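Local coordinates for protein PilM (Escherichia coli, PDB 3EOI) that is of unknown function but probably belongs to a plasmid-encoded pilus system, at residues Leu90-Leu99 against Leu111-Trp122. Residues are numbered along the deposited sequence; the frame is centred on the assembly and turned at random.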
# COMPACT_ATOMS: atom_id res chain seq x y z
N LEU A 90 -0.49 -9.85 3.36
CA LEU A 90 -0.47 -9.62 4.82
C LEU A 90 -0.47 -8.11 5.06
O LEU A 90 0.54 -7.43 4.87
CB LEU A 90 0.78 -10.28 5.43
CG LEU A 90 0.88 -11.75 5.13
CD1 LEU A 90 2.23 -12.30 5.69
CD2 LEU A 90 -0.30 -12.50 5.71
N LEU A 91 -1.62 -7.61 5.53
CA LEU A 91 -1.93 -6.21 5.59
C LEU A 91 -2.13 -5.73 7.03
O LEU A 91 -2.34 -6.53 7.92
CB LEU A 91 -3.21 -5.90 4.80
CG LEU A 91 -3.13 -6.25 3.30
CD1 LEU A 91 -4.48 -6.21 2.66
CD2 LEU A 91 -2.11 -5.35 2.58
N ALA A 92 -2.04 -4.43 7.18
CA ALA A 92 -2.21 -3.73 8.47
C ALA A 92 -2.86 -2.37 8.24
O ALA A 92 -3.26 -2.06 7.10
CB ALA A 92 -0.83 -3.55 9.24
N ARG A 93 -3.01 -1.60 9.33
CA ARG A 93 -3.69 -0.31 9.34
C ARG A 93 -2.87 0.72 10.08
O ARG A 93 -2.06 0.36 10.91
CB ARG A 93 -5.07 -0.46 10.10
CG ARG A 93 -6.20 -1.09 9.31
CD ARG A 93 -7.32 -1.69 10.21
NE ARG A 93 -7.75 -0.86 11.35
CZ ARG A 93 -8.42 -1.35 12.39
NH1 ARG A 93 -8.72 -2.65 12.45
NH2 ARG A 93 -8.79 -0.55 13.38
N VAL A 94 -3.03 2.01 9.77
CA VAL A 94 -2.36 3.05 10.58
C VAL A 94 -3.47 3.94 11.07
O VAL A 94 -4.26 4.44 10.27
CB VAL A 94 -1.35 3.88 9.79
CG1 VAL A 94 -0.78 5.04 10.66
CG2 VAL A 94 -0.24 2.91 9.26
N GLU A 95 -3.51 4.10 12.40
CA GLU A 95 -4.51 4.92 13.07
C GLU A 95 -3.80 5.67 14.21
O GLU A 95 -2.99 5.12 14.96
CB GLU A 95 -5.60 4.02 13.63
CG GLU A 95 -6.67 4.74 14.38
CD GLU A 95 -7.81 3.80 14.72
OE1 GLU A 95 -8.38 3.19 13.78
OE2 GLU A 95 -8.13 3.65 15.92
N ASN A 96 -4.03 6.97 14.30
CA ASN A 96 -3.36 7.78 15.31
C ASN A 96 -1.85 7.57 15.44
O ASN A 96 -1.31 7.48 16.53
CB ASN A 96 -4.12 7.67 16.63
CG ASN A 96 -5.59 8.05 16.45
OD1 ASN A 96 -6.47 7.23 16.61
ND2 ASN A 96 -5.83 9.29 16.02
N GLY A 97 -1.18 7.52 14.29
CA GLY A 97 0.26 7.34 14.21
C GLY A 97 0.78 5.97 14.59
O GLY A 97 2.00 5.79 14.67
N ARG A 98 -0.12 5.01 14.81
CA ARG A 98 0.25 3.66 15.24
C ARG A 98 -0.07 2.59 14.21
O ARG A 98 -1.14 2.63 13.57
CB ARG A 98 -0.50 3.27 16.53
CG ARG A 98 -0.14 4.08 17.77
CD ARG A 98 1.36 4.00 18.09
NE ARG A 98 2.02 5.24 17.73
CZ ARG A 98 1.99 6.33 18.47
NH1 ARG A 98 2.62 7.43 18.06
NH2 ARG A 98 1.30 6.33 19.62
N LEU A 99 0.84 1.62 14.10
CA LEU A 99 0.61 0.46 13.25
C LEU A 99 -0.23 -0.53 14.00
O LEU A 99 0.15 -0.97 15.11
CB LEU A 99 1.97 -0.18 12.83
CG LEU A 99 1.79 -1.37 11.84
CD1 LEU A 99 1.22 -0.81 10.50
CD2 LEU A 99 3.13 -2.15 11.58
N LEU A 111 6.74 3.75 13.29
CA LEU A 111 6.45 4.01 11.90
C LEU A 111 7.18 5.25 11.41
O LEU A 111 7.35 6.23 12.14
CB LEU A 111 4.95 4.26 11.73
CG LEU A 111 4.04 3.07 11.74
CD1 LEU A 111 2.65 3.63 11.53
CD2 LEU A 111 4.39 2.17 10.57
N PRO A 112 7.55 5.25 10.12
CA PRO A 112 8.08 6.51 9.59
C PRO A 112 7.02 7.62 9.75
O PRO A 112 5.86 7.40 9.51
CB PRO A 112 8.28 6.21 8.09
CG PRO A 112 8.51 4.74 8.02
CD PRO A 112 7.69 4.12 9.18
N ALA A 113 7.45 8.83 10.09
CA ALA A 113 6.52 9.92 10.35
C ALA A 113 5.81 10.40 9.10
O ALA A 113 4.86 11.17 9.19
CB ALA A 113 7.26 11.09 10.99
N VAL A 114 6.28 10.00 7.94
CA VAL A 114 5.62 10.44 6.71
C VAL A 114 4.50 9.53 6.21
O VAL A 114 3.92 9.79 5.16
CB VAL A 114 6.65 10.71 5.59
CG1 VAL A 114 7.62 11.73 6.09
CG2 VAL A 114 7.35 9.43 5.21
N ILE A 115 4.15 8.50 6.98
CA ILE A 115 2.98 7.71 6.62
C ILE A 115 1.73 8.28 7.28
O ILE A 115 1.69 8.45 8.50
CB ILE A 115 3.20 6.31 7.03
CG1 ILE A 115 4.47 5.79 6.32
CG2 ILE A 115 1.95 5.51 6.67
CD1 ILE A 115 4.85 4.46 6.76
N PRO A 116 0.70 8.58 6.49
CA PRO A 116 -0.49 9.19 7.10
C PRO A 116 -1.38 8.17 7.83
O PRO A 116 -1.23 6.96 7.65
CB PRO A 116 -1.24 9.81 5.89
CG PRO A 116 -0.54 9.27 4.64
CD PRO A 116 0.52 8.31 5.05
N ASP A 117 -2.28 8.69 8.67
CA ASP A 117 -3.26 7.89 9.35
C ASP A 117 -4.34 7.47 8.36
O ASP A 117 -4.46 8.05 7.27
CB ASP A 117 -3.90 8.70 10.47
CG ASP A 117 -2.99 8.85 11.65
OD1 ASP A 117 -2.10 7.97 11.83
OD2 ASP A 117 -3.14 9.86 12.39
N GLN A 118 -5.14 6.48 8.75
CA GLN A 118 -6.33 6.10 7.99
C GLN A 118 -5.90 5.56 6.63
O GLN A 118 -6.50 5.85 5.57
CB GLN A 118 -7.30 7.27 7.84
CG GLN A 118 -7.66 7.88 9.21
CD GLN A 118 -8.92 8.73 9.21
OE1 GLN A 118 -9.20 9.47 8.26
NE2 GLN A 118 -9.69 8.62 10.30
N VAL A 119 -4.81 4.78 6.66
CA VAL A 119 -4.41 3.99 5.48
C VAL A 119 -4.41 2.51 5.77
O VAL A 119 -4.29 2.08 6.92
CB VAL A 119 -3.00 4.42 4.91
CG1 VAL A 119 -3.00 5.86 4.47
CG2 VAL A 119 -1.90 4.23 5.92
N ILE A 120 -4.57 1.73 4.69
CA ILE A 120 -4.20 0.33 4.75
C ILE A 120 -2.78 0.19 4.25
O ILE A 120 -2.39 0.86 3.24
CB ILE A 120 -5.13 -0.52 3.87
CG1 ILE A 120 -6.56 -0.54 4.46
CG2 ILE A 120 -4.53 -1.96 3.76
CD1 ILE A 120 -7.59 -1.15 3.53
N ILE A 121 -2.00 -0.63 4.95
CA ILE A 121 -0.57 -0.66 4.69
C ILE A 121 -0.01 -2.04 4.65
O ILE A 121 -0.56 -2.96 5.27
CB ILE A 121 0.20 0.20 5.75
CG1 ILE A 121 1.67 0.40 5.36
CG2 ILE A 121 0.03 -0.41 7.15
CD1 ILE A 121 2.21 1.68 5.96
N TRP A 122 1.03 -2.19 3.80
CA TRP A 122 1.76 -3.46 3.71
C TRP A 122 3.20 -3.14 4.02
O TRP A 122 3.78 -2.18 3.46
CB TRP A 122 1.61 -4.00 2.29
CG TRP A 122 2.41 -5.26 1.94
CD1 TRP A 122 2.05 -6.54 2.17
CD2 TRP A 122 3.63 -5.32 1.16
NE1 TRP A 122 2.98 -7.43 1.61
CE2 TRP A 122 3.95 -6.69 1.00
CE3 TRP A 122 4.51 -4.34 0.64
CZ2 TRP A 122 5.11 -7.12 0.32
CZ3 TRP A 122 5.65 -4.78 -0.06
CH2 TRP A 122 5.92 -6.13 -0.22
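The carboxylate of D117 lies against the turn at N96 and G97, its OD1 accepting G97 N on the syn side at 2.7 Å. The other flat group touching across the contact is the W122 indole: L90 O approaches CD1 obliquely at 3.2 Å, L91 CD2 also stands obliquely to the ring, and F21, M25 and N29 bring helix 10-34 against it. Within segment 90-99, E95 OE1 lies in plane at the edge of the R93 guanidinium, a long salt bridge, and N96 O sits over one face of the R98 guanidinium. Strand 92-95 pairs antiparallel with strand 119-122 through reciprocal bonds between A92 and I121; A92 N lies nearly in line with the I121 carbonyl, though its N-H is bent, whereas I121 N sits well above the carbonyl plane of A92. Beyond them, V94 O receives Q118 N at 2.7 Å.

On the face shared with A92 and I121, V94 divides its branches. With chi1 at 175°, CG1 is anti to the backbone N and lies 3.4 Å from D117 OD1, the two side chains crossing at about a right angle, while CG2 meets L111 CD1 tip to tip (3.7 Å) and also reaches I121 CG2. The L99 side chain crosses that of I121 at about a right angle, CD1 to CG2 3.6 Å, and its CB packs on L111 CG. On the other face, I120 and L91 both lie against M78 and L81 of helix 77-84.

Replacing D117 by an alanine is likely to leave G97 N without this acceptor and the turn less tied to segment 111-122. Backbone bonds therefore join the strands, one carboxylate bond secures the turn, and V94, L99, L111 and I121 form an apolar cluster on one face.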